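Local coordinates for DyP (Bjerkandera adusta, PDB 3AFV), which is a heme-dependent dye-decolorizing peroxidase that probably uses hydrogen peroxide to oxidise dyes and other substrates, at residues 24-29 with 118-123. Residues are numbered along the deposited sequence; the frame is centred on the assembly and turned at random.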
loop_
_atom_site.group_PDB
_atom_site.type_symbol
_atom_site.label_atom_id
_atom_site.label_comp_id
_atom_site.label_asym_id
_atom_site.label_seq_id
_atom_site.Cartn_x
_atom_site.Cartn_y
_atom_site.Cartn_z
ATOM N N GLU A 24 -7.465 3.599 -11.777
ATOM C CA GLU A 24 -8.273 3.484 -10.577
ATOM C C GLU A 24 -8.663 4.867 -10.086
ATOM O O GLU A 24 -7.884 5.807 -10.186
ATOM C CB GLU A 24 -7.523 2.696 -9.499
ATOM C CG GLU A 24 -8.383 2.354 -8.294
ATOM C CD GLU A 24 -7.649 1.553 -7.244
ATOM O OE1 GLU A 24 -6.413 1.403 -7.334
ATOM O OE2 GLU A 24 -8.330 1.081 -6.310
ATOM N N ARG A 25 -9.889 4.983 -9.600
ATOM C CA ARG A 25 -10.381 6.243 -9.060
ATOM C C ARG A 25 -10.951 5.997 -7.685
ATOM O O ARG A 25 -11.671 5.008 -7.469
ATOM C CB ARG A 25 -11.477 6.834 -9.949
ATOM C CG ARG A 25 -12.031 8.161 -9.442
ATOM C CD ARG A 25 -12.870 8.836 -10.513
ATOM N NE ARG A 25 -12.022 9.301 -11.612
ATOM C CZ ARG A 25 -12.358 9.264 -12.900
ATOM N NH1 ARG A 25 -13.528 8.771 -13.283
ATOM N NH2 ARG A 25 -11.514 9.722 -13.818
ATOM N N PHE A 26 -10.632 6.914 -6.774
ATOM C CA PHE A 26 -11.143 6.904 -5.413
ATOM C C PHE A 26 -12.061 8.102 -5.257
ATOM O O PHE A 26 -11.610 9.261 -5.334
ATOM C CB PHE A 26 -9.975 7.003 -4.427
ATOM C CG PHE A 26 -8.988 5.861 -4.518
ATOM C CD1 PHE A 26 -9.071 4.793 -3.634
ATOM C CD2 PHE A 26 -7.980 5.862 -5.481
ATOM C CE1 PHE A 26 -8.172 3.734 -3.709
ATOM C CE2 PHE A 26 -7.085 4.799 -5.572
ATOM C CZ PHE A 26 -7.174 3.746 -4.674
ATOM N N VAL A 27 -13.355 7.823 -5.084
ATOM C CA VAL A 27 -14.344 8.883 -4.946
ATOM C C VAL A 27 -14.696 8.999 -3.473
ATOM O O VAL A 27 -15.352 8.113 -2.898
ATOM C CB VAL A 27 -15.608 8.591 -5.785
ATOM C CG1 VAL A 27 -16.665 9.648 -5.528
ATOM C CG2 VAL A 27 -15.267 8.514 -7.271
ATOM N N PHE A 28 -14.203 10.057 -2.836
ATOM C CA PHE A 28 -14.451 10.289 -1.420
ATOM C C PHE A 28 -15.717 11.100 -1.260
ATOM O O PHE A 28 -15.917 12.093 -1.966
ATOM C CB PHE A 28 -13.256 11.013 -0.763
ATOM C CG PHE A 28 -11.967 10.242 -0.888
ATOM C CD1 PHE A 28 -11.655 9.239 0.021
ATOM C CD2 PHE A 28 -11.099 10.468 -1.949
ATOM C CE1 PHE A 28 -10.503 8.491 -0.107
ATOM C CE2 PHE A 28 -9.923 9.737 -2.078
ATOM C CZ PHE A 28 -9.636 8.730 -1.167
ATOM N N PHE A 29 -16.583 10.676 -0.349
ATOM C CA PHE A 29 -17.896 11.299 -0.256
ATOM C C PHE A 29 -18.342 11.522 1.175
ATOM O O PHE A 29 -17.825 10.906 2.114
ATOM C CB PHE A 29 -18.940 10.474 -1.033
ATOM C CG PHE A 29 -19.232 9.124 -0.421
ATOM C CD1 PHE A 29 -20.267 8.966 0.513
ATOM C CD2 PHE A 29 -18.465 8.012 -0.770
ATOM C CE1 PHE A 29 -20.519 7.721 1.104
ATOM C CE2 PHE A 29 -18.726 6.765 -0.209
ATOM C CZ PHE A 29 -19.754 6.613 0.722
ATOM N N HIS A 118 -16.909 10.432 4.670
ATOM C CA HIS A 118 -17.736 9.335 5.187
ATOM C C HIS A 118 -17.418 7.990 4.560
ATOM O O HIS A 118 -17.707 6.949 5.142
ATOM C CB HIS A 118 -19.213 9.645 5.004
ATOM C CG HIS A 118 -19.707 10.699 5.934
ATOM N ND1 HIS A 118 -20.929 11.316 5.769
ATOM C CD2 HIS A 118 -19.149 11.245 7.040
ATOM C CE1 HIS A 118 -21.101 12.198 6.737
ATOM N NE2 HIS A 118 -20.044 12.168 7.527
ATOM N N GLY A 119 -16.828 8.018 3.377
ATOM C CA GLY A 119 -16.525 6.775 2.690
ATOM C C GLY A 119 -15.811 6.994 1.380
ATOM O O GLY A 119 -15.546 8.129 0.978
ATOM N N VAL A 120 -15.512 5.885 0.713
ATOM C CA VAL A 120 -14.809 5.917 -0.562
ATOM C C VAL A 120 -15.354 4.802 -1.466
ATOM O O VAL A 120 -15.493 3.653 -1.031
ATOM C CB VAL A 120 -13.255 5.817 -0.376
ATOM C CG1 VAL A 120 -12.832 4.531 0.339
ATOM C CG2 VAL A 120 -12.551 5.996 -1.713
ATOM N N PHE A 121 -15.676 5.157 -2.710
ATOM C CA PHE A 121 -15.884 4.166 -3.746
ATOM C C PHE A 121 -14.556 4.050 -4.480
ATOM O O PHE A 121 -13.969 5.067 -4.877
ATOM C CB PHE A 121 -16.920 4.650 -4.766
ATOM C CG PHE A 121 -18.325 4.737 -4.248
ATOM C CD1 PHE A 121 -19.222 3.686 -4.460
ATOM C CD2 PHE A 121 -18.786 5.892 -3.624
ATOM C CE1 PHE A 121 -20.545 3.771 -4.009
ATOM C CE2 PHE A 121 -20.106 5.987 -3.170
ATOM C CZ PHE A 121 -20.987 4.925 -3.360
ATOM N N LEU A 122 -14.065 2.825 -4.627
ATOM C CA LEU A 122 -12.894 2.583 -5.459
ATOM C C LEU A 122 -13.344 1.885 -6.730
ATOM O O LEU A 122 -14.053 0.870 -6.691
ATOM C CB LEU A 122 -11.776 1.816 -4.722
ATOM C CG LEU A 122 -12.041 0.632 -3.810
ATOM C CD1 LEU A 122 -10.766 -0.164 -3.734
ATOM C CD2 LEU A 122 -12.480 1.051 -2.404
ATOM N N ILE A 123 -12.972 2.492 -7.854
ATOM C CA ILE A 123 -13.371 2.018 -9.176
ATOM C C ILE A 123 -12.100 1.678 -9.933
ATOM O O ILE A 123 -11.195 2.516 -10.029
ATOM C CB ILE A 123 -14.155 3.096 -9.953
ATOM C CG1 ILE A 123 -15.308 3.686 -9.113
ATOM C CG2 ILE A 123 -14.684 2.527 -11.298
ATOM C CD1 ILE A 123 -14.983 5.033 -8.430
#
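Phe29 lays its ring across the neighbouring strand, one face over the CA of Gly119 and CE2 only 3.4 Å from Phe121 CE2, the two ring planes inclined at 42°. With chi1 at 68°, its CG sits between the backbone N and the carbonyl carbon, which swings the ring over the glycine, where a side chain would collide with it. A leucine in place of Phe29 would probably leave Gly119 without this aromatic cover and take from Phe121 one of its aromatic neighbours, Phe142 being another. Further along this face, Val27 CG2 meets Ile123 CD1 at 3.7 Å. On the reverse face Val120 CG2 makes a CH-pi contact over the Phe28 ring, 4.0 Å from its centroid, and also reaches the edge of the Phe26 ring. Antiparallel backbone bonds join the strands; Val27 N donates to Phe121 O at 2.8 Å, nearly straight at 172°. At one end Phe29 O accepts His118 N and, weakly, Gly119 N, a classic beta bulge. At the other, Arg25 turns its guanidinium away to Asp132 and Ser153. These are the central strands of a four-stranded ferredoxin-like sheet: helix 128-142 packs on the Phe121 and Ile123 face, while Phe26 and Leu122 meet strand 353-360 of the second sheet.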